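PDB 3G40: Na-K-Cl cotransporter from Methanosarcina acetivorans, which probably carries chloride together with monoatomic cations across the membrane as an SLC12A-family transporter, this chain being its cytoplasmic C-terminal domain. Local coordinates for residues N159-N164 / S246-S251; L196-F201 / P225-Q230; M178-L183 / I273-S278. All blocks are in the same frame, centred on the assembly; numbering follows the deposited sequence.

Contact 1 (N159-N164 / S246-S251); sequences NLWIEN and SLHIFS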
loop_
_atom_site.group_PDB
_atom_site.type_symbol
_atom_site.label_atom_id
_atom_site.label_comp_id
_atom_site.label_asym_id
_atom_site.label_seq_id
_atom_site.Cartn_x
_atom_site.Cartn_y
_atom_site.Cartn_z
ATOM N N ASN A 159 -6.369 -4.286 -15.620
ATOM C CA ASN A 159 -6.924 -5.200 -16.620
ATOM C C ASN A 159 -8.299 -5.666 -16.162
ATOM O O ASN A 159 -8.450 -6.125 -15.031
ATOM C CB ASN A 159 -6.053 -6.447 -16.801
ATOM C CG ASN A 159 -4.754 -6.169 -17.539
ATOM O OD1 ASN A 159 -4.592 -5.134 -18.187
ATOM N ND2 ASN A 159 -3.822 -7.104 -17.440
ATOM N N LEU A 160 -9.299 -5.552 -17.029
ATOM C CA LEU A 160 -10.603 -6.162 -16.759
ATOM C C LEU A 160 -10.682 -7.423 -17.621
ATOM O O LEU A 160 -10.663 -7.338 -18.853
ATOM C CB LEU A 160 -11.725 -5.205 -17.162
ATOM C CG LEU A 160 -13.111 -5.156 -16.533
ATOM C CD1 LEU A 160 -14.082 -5.007 -17.679
ATOM C CD2 LEU A 160 -13.494 -6.329 -15.561
ATOM N N TRP A 161 -10.757 -8.582 -16.973
ATOM C CA TRP A 161 -10.846 -9.859 -17.660
ATOM C C TRP A 161 -12.292 -10.224 -17.927
ATOM O O TRP A 161 -13.088 -10.387 -17.006
ATOM C CB TRP A 161 -10.171 -10.959 -16.835
ATOM C CG TRP A 161 -8.705 -10.797 -16.784
ATOM C CD1 TRP A 161 -7.992 -10.041 -15.900
ATOM C CD2 TRP A 161 -7.750 -11.363 -17.693
ATOM N NE1 TRP A 161 -6.650 -10.121 -16.186
ATOM C CE2 TRP A 161 -6.476 -10.927 -17.283
ATOM C CE3 TRP A 161 -7.851 -12.210 -18.802
ATOM C CZ2 TRP A 161 -5.307 -11.310 -17.944
ATOM C CZ3 TRP A 161 -6.689 -12.590 -19.458
ATOM C CH2 TRP A 161 -5.438 -12.141 -19.029
ATOM N N ILE A 162 -12.620 -10.359 -19.203
ATOM C CA ILE A 162 -13.976 -10.651 -19.619
ATOM C C ILE A 162 -14.067 -12.097 -20.083
ATOM O O ILE A 162 -13.341 -12.512 -20.982
ATOM C CB ILE A 162 -14.397 -9.681 -20.724
ATOM C CG1 ILE A 162 -14.443 -8.268 -20.137
ATOM C CG2 ILE A 162 -15.723 -10.092 -21.326
ATOM C CD1 ILE A 162 -14.684 -7.182 -21.134
ATOM N N GLU A 163 -14.944 -12.863 -19.442
ATOM C CA GLU A 163 -15.049 -14.297 -19.678
ATOM C C GLU A 163 -15.487 -14.605 -21.101
ATOM O O GLU A 163 -16.280 -13.869 -21.690
ATOM C CB GLU A 163 -16.031 -14.940 -18.687
ATOM C CG GLU A 163 -15.576 -14.891 -17.229
ATOM C CD GLU A 163 -14.246 -15.594 -17.009
ATOM O OE1 GLU A 163 -13.950 -16.562 -17.747
ATOM O OE2 GLU A 163 -13.495 -15.175 -16.101
ATOM N N ASN A 164 -14.966 -15.699 -21.647
ATOM C CA ASN A 164 -15.358 -16.142 -22.976
ATOM C C ASN A 164 -16.877 -16.222 -23.064
ATOM O O ASN A 164 -17.521 -16.896 -22.258
ATOM C CB ASN A 164 -14.735 -17.501 -23.289
ATOM C CG ASN A 164 -14.783 -17.844 -24.771
ATOM O OD1 ASN A 164 -15.019 -16.981 -25.620
ATOM N ND2 ASN A 164 -14.550 -19.113 -25.086
ATOM N N SER A 246 -1.385 -3.393 -12.484
ATOM C CA SER A 246 -1.389 -3.111 -11.037
ATOM C C SER A 246 -2.487 -3.914 -10.371
ATOM O O SER A 246 -2.351 -4.403 -9.235
ATOM C CB SER A 246 -1.650 -1.621 -10.788
ATOM O OG SER A 246 -0.734 -0.800 -11.520
ATOM N N LEU A 247 -3.594 -4.040 -11.081
ATOM C CA LEU A 247 -4.751 -4.747 -10.562
ATOM C C LEU A 247 -5.467 -5.452 -11.692
ATOM O O LEU A 247 -5.803 -4.831 -12.711
ATOM C CB LEU A 247 -5.728 -3.772 -9.905
ATOM C CG LEU A 247 -7.040 -4.397 -9.382
ATOM C CD1 LEU A 247 -6.810 -5.268 -8.139
ATOM C CD2 LEU A 247 -8.086 -3.321 -9.074
ATOM N N HIS A 248 -5.703 -6.743 -11.496
ATOM C CA HIS A 248 -6.530 -7.535 -12.401
ATOM C C HIS A 248 -7.928 -7.674 -11.798
ATOM O O HIS A 248 -8.070 -8.109 -10.652
ATOM C CB HIS A 248 -5.930 -8.924 -12.555
ATOM C CG HIS A 248 -4.567 -8.924 -13.167
ATOM N ND1 HIS A 248 -4.365 -9.042 -14.526
ATOM C CD2 HIS A 248 -3.336 -8.819 -12.612
ATOM C CE1 HIS A 248 -3.070 -9.012 -14.780
ATOM N NE2 HIS A 248 -2.421 -8.882 -13.635
ATOM N N ILE A 249 -8.946 -7.293 -12.566
ATOM C CA ILE A 249 -10.344 -7.482 -12.171
ATOM C C ILE A 249 -10.931 -8.659 -12.935
ATOM O O ILE A 249 -10.869 -8.701 -14.174
ATOM C CB ILE A 249 -11.174 -6.206 -12.459
ATOM C CG1 ILE A 249 -10.554 -5.003 -11.725
ATOM C CG2 ILE A 249 -12.653 -6.415 -12.079
ATOM C CD1 ILE A 249 -11.101 -3.673 -12.160
ATOM N N PHE A 250 -11.457 -9.634 -12.197
ATOM C CA PHE A 250 -12.123 -10.796 -12.780
ATOM C C PHE A 250 -13.573 -10.824 -12.322
ATOM O O PHE A 250 -13.935 -10.169 -11.344
ATOM C CB PHE A 250 -11.451 -12.091 -12.309
ATOM C CG PHE A 250 -10.027 -12.247 -12.770
ATOM C CD1 PHE A 250 -8.976 -11.778 -11.994
ATOM C CD2 PHE A 250 -9.739 -12.879 -13.969
ATOM C CE1 PHE A 250 -7.657 -11.924 -12.419
ATOM C CE2 PHE A 250 -8.415 -13.028 -14.402
ATOM C CZ PHE A 250 -7.383 -12.544 -13.625
ATOM N N SER A 251 -14.406 -11.592 -13.014
ATOM C CA SER A 251 -15.710 -11.936 -12.461
ATOM C C SER A 251 -15.526 -13.071 -11.458
ATOM O O SER A 251 -14.629 -13.901 -11.616
ATOM C CB SER A 251 -16.676 -12.332 -13.575
ATOM O OG SER A 251 -16.994 -11.186 -14.340
HETATM O O HOH W 1 -15.734 -9.810 -16.270
HETATM O O HOH W 2 -13.384 -12.642 -15.437
HETATM O O HOH W 3 -16.870 -11.799 -17.778
#

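Contact 2 (L196-F201 / P225-Q230); sequences LSFMTF and PNVKMQ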
loop_
_atom_site.group_PDB
_atom_site.type_symbol
_atom_site.label_atom_id
_atom_site.label_comp_id
_atom_site.label_asym_id
_atom_site.label_seq_id
_atom_site.Cartn_x
_atom_site.Cartn_y
_atom_site.Cartn_z
ATOM N N LEU A 196 -6.648 1.520 -18.618
ATOM C CA LEU A 196 -7.515 0.356 -18.528
ATOM C C LEU A 196 -7.429 -0.493 -19.788
ATOM O O LEU A 196 -7.494 0.048 -20.895
ATOM C CB LEU A 196 -8.965 0.796 -18.325
ATOM C CG LEU A 196 -10.041 -0.283 -18.269
ATOM C CD1 LEU A 196 -9.754 -1.323 -17.180
ATOM C CD2 LEU A 196 -11.425 0.356 -18.027
ATOM N N SER A 197 -7.289 -1.809 -19.623
ATOM C CA SER A 197 -7.357 -2.738 -20.766
ATOM C C SER A 197 -8.449 -3.763 -20.540
ATOM O O SER A 197 -8.677 -4.195 -19.409
ATOM C CB SER A 197 -6.038 -3.495 -20.999
ATOM O OG SER A 197 -4.951 -2.629 -21.230
ATOM N N PHE A 198 -9.120 -4.149 -21.623
ATOM C CA PHE A 198 -10.057 -5.265 -21.592
ATOM C C PHE A 198 -9.328 -6.485 -22.140
ATOM O O PHE A 198 -8.773 -6.438 -23.243
ATOM C CB PHE A 198 -11.271 -5.004 -22.490
ATOM C CG PHE A 198 -12.195 -3.928 -22.006
ATOM C CD1 PHE A 198 -13.192 -3.444 -22.844
ATOM C CD2 PHE A 198 -12.089 -3.404 -20.723
ATOM C CE1 PHE A 198 -14.061 -2.463 -22.421
ATOM C CE2 PHE A 198 -12.962 -2.413 -20.293
ATOM C CZ PHE A 198 -13.946 -1.950 -21.129
ATOM N N MET A 199 -9.343 -7.567 -21.371
ATOM C CA MET A 199 -8.678 -8.817 -21.732
ATOM C C MET A 199 -9.705 -9.938 -21.894
ATOM O O MET A 199 -10.610 -10.095 -21.073
ATOM C CB MET A 199 -7.685 -9.211 -20.634
ATOM C CG MET A 199 -6.763 -8.071 -20.175
ATOM S SD MET A 199 -5.455 -7.726 -21.353
ATOM C CE MET A 199 -4.926 -9.389 -21.701
ATOM N N THR A 200 -9.578 -10.728 -22.954
ATOM C CA THR A 200 -10.416 -11.913 -23.069
ATOM C C THR A 200 -9.657 -13.004 -23.831
ATOM O O THR A 200 -8.482 -12.845 -24.131
ATOM C CB THR A 200 -11.777 -11.607 -23.737
ATOM O OG1 THR A 200 -12.690 -12.687 -23.492
ATOM C CG2 THR A 200 -11.613 -11.413 -25.244
ATOM N N PHE A 201 -10.322 -14.114 -24.109
ATOM C CA PHE A 201 -9.684 -15.220 -24.830
ATOM C C PHE A 201 -10.698 -15.871 -25.752
ATOM O O PHE A 201 -11.906 -15.740 -25.544
ATOM C CB PHE A 201 -9.139 -16.248 -23.840
ATOM C CG PHE A 201 -10.132 -16.638 -22.793
ATOM C CD1 PHE A 201 -10.896 -17.782 -22.940
ATOM C CD2 PHE A 201 -10.326 -15.843 -21.677
ATOM C CE1 PHE A 201 -11.825 -18.138 -21.978
ATOM C CE2 PHE A 201 -11.255 -16.187 -20.714
ATOM C CZ PHE A 201 -12.007 -17.336 -20.866
ATOM N N PRO A 225 -12.933 6.032 -22.644
ATOM C CA PRO A 225 -11.924 6.356 -23.656
ATOM C C PRO A 225 -10.586 5.681 -23.373
ATOM O O PRO A 225 -10.298 5.324 -22.225
ATOM C CB PRO A 225 -11.755 7.877 -23.520
ATOM C CG PRO A 225 -12.627 8.302 -22.347
ATOM C CD PRO A 225 -12.994 7.063 -21.594
ATOM N N ASN A 226 -9.790 5.510 -24.428
ATOM C CA ASN A 226 -8.421 5.020 -24.315
ATOM C C ASN A 226 -8.302 3.621 -23.709
ATOM O O ASN A 226 -7.311 3.306 -23.058
ATOM C CB ASN A 226 -7.569 6.012 -23.514
ATOM C CG ASN A 226 -7.623 7.417 -24.086
ATOM O OD1 ASN A 226 -7.398 7.624 -25.277
ATOM N ND2 ASN A 226 -7.927 8.391 -23.234
ATOM N N VAL A 227 -9.308 2.786 -23.936
ATOM C CA VAL A 227 -9.267 1.393 -23.502
ATOM C C VAL A 227 -8.560 0.518 -24.547
ATOM O O VAL A 227 -8.877 0.577 -25.736
ATOM C CB VAL A 227 -10.691 0.873 -23.220
ATOM C CG1 VAL A 227 -10.662 -0.594 -22.804
ATOM C CG2 VAL A 227 -11.350 1.726 -22.134
ATOM N N LYS A 228 -7.590 -0.278 -24.105
ATOM C CA LYS A 228 -6.881 -1.190 -25.005
ATOM C C LYS A 228 -7.470 -2.587 -24.905
ATOM O O LYS A 228 -7.782 -3.050 -23.811
ATOM C CB LYS A 228 -5.389 -1.239 -24.662
ATOM C CG LYS A 228 -4.656 0.073 -24.900
ATOM C CD LYS A 228 -3.159 -0.077 -24.672
ATOM C CE LYS A 228 -2.420 1.230 -24.942
ATOM N NZ LYS A 228 -0.989 1.159 -24.525
ATOM N N MET A 229 -7.632 -3.250 -26.046
ATOM C CA MET A 229 -8.253 -4.568 -26.101
ATOM C C MET A 229 -7.216 -5.635 -26.420
ATOM O O MET A 229 -6.398 -5.460 -27.324
ATOM C CB MET A 229 -9.328 -4.604 -27.195
ATOM C CG MET A 229 -10.208 -3.375 -27.253
ATOM S SD MET A 229 -10.997 -3.108 -25.652
ATOM C CE MET A 229 -11.877 -1.588 -26.024
ATOM N N GLN A 230 -7.249 -6.740 -25.682
ATOM C CA GLN A 230 -6.455 -7.912 -26.038
ATOM C C GLN A 230 -7.341 -9.139 -26.084
ATOM O O GLN A 230 -8.045 -9.439 -25.128
ATOM C CB GLN A 230 -5.338 -8.155 -25.025
ATOM C CG GLN A 230 -4.159 -7.222 -25.150
ATOM C CD GLN A 230 -2.975 -7.667 -24.304
ATOM O OE1 GLN A 230 -2.655 -8.856 -24.231
ATOM N NE2 GLN A 230 -2.317 -6.707 -23.660
HETATM O O HOH W 4 -7.260 3.754 -20.422
HETATM O O HOH W 5 -5.091 1.312 -21.936
#

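Contact 3 (M178-L183 / I273-S278); sequences MDLALL and IFALDS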
loop_
_atom_site.group_PDB
_atom_site.type_symbol
_atom_site.label_atom_id
_atom_site.label_comp_id
_atom_site.label_asym_id
_atom_site.label_seq_id
_atom_site.Cartn_x
_atom_site.Cartn_y
_atom_site.Cartn_z
ATOM N N MET A 178 -20.918 -9.759 -15.046
ATOM C CA MET A 178 -19.758 -8.899 -15.252
ATOM C C MET A 178 -20.062 -7.416 -15.047
ATOM O O MET A 178 -19.201 -6.562 -15.281
ATOM C CB MET A 178 -19.147 -9.115 -16.661
ATOM C CG MET A 178 -19.987 -8.536 -17.792
ATOM S SD MET A 178 -19.082 -8.422 -19.370
ATOM C CE MET A 178 -18.662 -10.143 -19.630
ATOM N N ASP A 179 -21.278 -7.100 -14.611
ATOM C CA ASP A 179 -21.644 -5.697 -14.430
ATOM C C ASP A 179 -20.816 -5.012 -13.342
ATOM O O ASP A 179 -20.313 -3.897 -13.546
ATOM C CB ASP A 179 -23.130 -5.557 -14.115
ATOM C CG ASP A 179 -24.003 -5.945 -15.279
ATOM O OD1 ASP A 179 -24.470 -5.044 -15.995
ATOM O OD2 ASP A 179 -24.216 -7.153 -15.472
ATOM N N LEU A 180 -20.682 -5.674 -12.193
ATOM C CA LEU A 180 -19.929 -5.117 -11.065
ATOM C C LEU A 180 -18.452 -4.996 -11.461
ATOM O O LEU A 180 -17.801 -3.993 -11.171
ATOM C CB LEU A 180 -20.075 -6.017 -9.825
ATOM C CG LEU A 180 -20.155 -5.428 -8.416
ATOM C CD1 LEU A 180 -19.614 -6.431 -7.385
ATOM C CD2 LEU A 180 -19.466 -4.076 -8.290
ATOM N N ALA A 181 -17.927 -6.020 -12.136
ATOM C CA ALA A 181 -16.543 -5.987 -12.620
ATOM C C ALA A 181 -16.274 -4.748 -13.479
ATOM O O ALA A 181 -15.300 -4.026 -13.258
ATOM C CB ALA A 181 -16.210 -7.271 -13.408
ATOM N N LEU A 182 -17.162 -4.489 -14.436
ATOM C CA LEU A 182 -17.037 -3.325 -15.316
ATOM C C LEU A 182 -17.127 -2.001 -14.562
ATOM O O LEU A 182 -16.356 -1.077 -14.814
ATOM C CB LEU A 182 -18.099 -3.374 -16.419
ATOM C CG LEU A 182 -18.124 -2.250 -17.451
ATOM C CD1 LEU A 182 -16.753 -2.125 -18.147
ATOM C CD2 LEU A 182 -19.237 -2.522 -18.464
ATOM N N LEU A 183 -18.083 -1.901 -13.641
ATOM C CA LEU A 183 -18.260 -0.674 -12.864
ATOM C C LEU A 183 -17.046 -0.371 -11.998
ATOM O O LEU A 183 -16.620 0.778 -11.894
ATOM C CB LEU A 183 -19.526 -0.761 -12.004
ATOM C CG LEU A 183 -20.826 -0.680 -12.804
ATOM C CD1 LEU A 183 -21.977 -1.286 -12.024
ATOM C CD2 LEU A 183 -21.129 0.770 -13.206
ATOM N N ILE A 273 -8.865 -8.645 -7.956
ATOM C CA ILE A 273 -10.151 -8.512 -7.295
ATOM C C ILE A 273 -11.192 -9.252 -8.128
ATOM O O ILE A 273 -11.125 -9.251 -9.363
ATOM C CB ILE A 273 -10.519 -7.021 -7.020
ATOM C CG1 ILE A 273 -11.704 -6.909 -6.048
ATOM C CG2 ILE A 273 -10.766 -6.266 -8.318
ATOM C CD1 ILE A 273 -11.862 -5.512 -5.427
ATOM N N PHE A 274 -12.108 -9.938 -7.447
ATOM C CA PHE A 274 -13.092 -10.802 -8.094
ATOM C C PHE A 274 -14.487 -10.316 -7.756
ATOM O O PHE A 274 -14.837 -10.163 -6.582
ATOM C CB PHE A 274 -12.900 -12.255 -7.650
ATOM C CG PHE A 274 -11.512 -12.768 -7.887
ATOM C CD1 PHE A 274 -10.497 -12.483 -6.989
ATOM C CD2 PHE A 274 -11.212 -13.507 -9.033
ATOM C CE1 PHE A 274 -9.202 -12.934 -7.218
ATOM C CE2 PHE A 274 -9.928 -13.968 -9.268
ATOM C CZ PHE A 274 -8.919 -13.684 -8.366
ATOM N N ALA A 275 -15.273 -10.049 -8.792
ATOM C CA ALA A 275 -16.560 -9.402 -8.623
ATOM C C ALA A 275 -17.741 -10.277 -9.046
ATOM O O ALA A 275 -17.839 -10.694 -10.207
ATOM C CB ALA A 275 -16.575 -8.082 -9.375
ATOM N N LEU A 276 -18.642 -10.545 -8.095
ATOM C CA LEU A 276 -19.867 -11.294 -8.366
ATOM C C LEU A 276 -21.039 -10.328 -8.344
ATOM O O LEU A 276 -21.219 -9.587 -7.377
ATOM C CB LEU A 276 -20.069 -12.397 -7.323
ATOM C CG LEU A 276 -21.406 -13.140 -7.283
ATOM C CD1 LEU A 276 -21.656 -13.943 -8.553
ATOM C CD2 LEU A 276 -21.441 -14.049 -6.062
ATOM N N ASP A 277 -21.829 -10.335 -9.413
ATOM C CA ASP A 277 -22.993 -9.461 -9.532
ATOM C C ASP A 277 -24.114 -9.862 -8.574
ATOM O O ASP A 277 -24.237 -11.026 -8.199
ATOM C CB ASP A 277 -23.572 -9.540 -10.942
ATOM C CG ASP A 277 -22.722 -8.833 -11.966
ATOM O OD1 ASP A 277 -21.677 -8.253 -11.602
ATOM O OD2 ASP A 277 -23.120 -8.856 -13.139
ATOM N N SER A 278 -24.951 -8.899 -8.211
ATOM C CA SER A 278 -26.163 -9.211 -7.468
ATOM C C SER A 278 -27.169 -9.747 -8.468
ATOM O O SER A 278 -28.064 -10.520 -8.123
ATOM C CB SER A 278 -26.732 -7.957 -6.812
ATOM O OG SER A 278 -27.116 -7.009 -7.795
HETATM O O HOH W 6 -18.974 -8.866 -11.942
#

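Contact 1 (N159-N164 / S246-S251)
W161 meets F250 in an offset stack: the five-membered ring of the indole and the phenyl ring lie 9° from parallel with centroids 4.2 Å apart. The overlap is displaced toward the rims, F250 CE2 riding over one face of the indole at 3.3 Å from W161 CG. Both side chains have CG anti to the carbonyl carbon (chi1 -69° at W161, -64° at F250), and they run side by side in the same direction. H248 meets the indole at its edge. W161 NE1 donates to H248 ND1 over 3.0 Å in a nearly straight bond that lies in the indole plane and is tilted slightly from the imidazole plane, which fixes ND1 as an acceptor without its own proton. N159 continues the row, its ND2 3.4 Å from H248 CE1. On the other face of the sheet, L160 CD2 packs on I249 CG2. Beneath them three backbone bonds tie the parallel strands, such as W161 N to I249 O at 2.8 Å, and where the strands part a water bridges W161 O and S251 N. Strand 195-201 flanks strand 157-161, strand 271-276 flanks strand 247-251, F274 meets the F250 ring, and helix 179-192 covers L160 and I249 through A185.

Contact 2 (L196-F201 / P225-Q230)
V227 CG1 sits over the centre of the F198 ring, 3.6 Å from the ring centroid and only 4° off its normal, a CH-pi contact in which the six carbons of the F198 ring are about equally distant from the methyl. With V227 CG1 anti to the backbone N (chi1 178°), this branch is the one presented to the ring. M229 reaches the same ring obliquely: its SD lies 3.6 Å from F198 CD1 and also touches F198 CB, a Met-aromatic contact made by a chain bent at chi2 (-57°). An alanine in place of F198 would probably leave the V227 methyl and the M229 sulfur without the ring they pack on, leaving a gap between these two side chains and the alanine. On the face bearing S197, M199 and Q230 lie side by side, M199 CE 3.4 Å from Q230 OE1 and its SD against Q230 CB.

The next shell is the backbone ladder that sets these side chains in register. F198 N donates to K228 O at 2.8 Å and F198 O accepts from Q230 N at 2.9 Å, gripping the phenylalanine on both sides of its CA. T200 N to Q230 O and a longer bond from K228 N to L196 O (3.2 Å) extend the ladder. At its start a water links L196 N to N226 O. Farther out, L218 of helix 205-222 touches F198, and L215 and A219 touch M229. Strand 195-201, helix 205-222 and strand 228-232 thus form a beta-alpha-beta crossover, with parallel neighbouring strands and the connecting helix packed on their F198 and M229 face.

Contact 3 (M178-L183 / I273-S278)
D277 has its CG anti to the carbonyl carbon (chi1 -73°), and a chi2 of -1° turns the carboxylate so that its two oxygens meet successive backbone amides at the start of helix 179-192. OD2 accepts from D179 N at 2.9 Å through its syn lone pair. OD1 takes L180 N at 2.8 Å in the straighter bond of the two, again from the syn side but 33° out of the carboxylate plane. Two bonds to adjacent amides hold the carboxylate against rotation, and the helix dipole would probably favour its negative charge here. A water gives OD1 a further partner: it donates to D277 OD1 and to A275 O and accepts from A181 N, joining strand end and first helical turn.

The side chains of D179 and D277 cross at about a right angle, with D179 OD2 3.1 Å from D277 OD2. That closeness of like charges may raise the proton affinity of the pair, although D179 OD1 accepts from A283 N and the helix amides probably offset part of the charge on D277. Below the polar layer, L180 CD1 lies 4.0 Å from A275 CB, while A181 CB meets the same methyl at 4.1 Å, so the small alanines let the helix come close to the strand.

M178 takes the N-cap position, and N177 OD1 accepts from D277 N just before it. Around the contact, strand 140-145 brings L142 against L180 and A275, strand 247-251 sets I249 against A181, and helix 283-286 covers L182 and L183.

In the fold
All three contacts lie in the second half of the C-terminal domain and reach one mixed beta-sheet. Across it run strands 271-276, 247-251, 157-161, 195-201 and 228-232, all parallel to one another; contact 1 joins the second and third, contact 2 the last two, and contact 3 sets helix 179-192 against the first. Centres of contacts 1 and 3 are about 9 Å apart, of 1 and 2 about 10 Å, of 2 and 3 about 16 Å. Along the chain contact 2 is nested within the loops closed by contacts 1 and 3, whose segments alternate. Sequence-distant strands are thereby interleaved, knitting this half of the cytoplasmic domain into one alpha/beta unit.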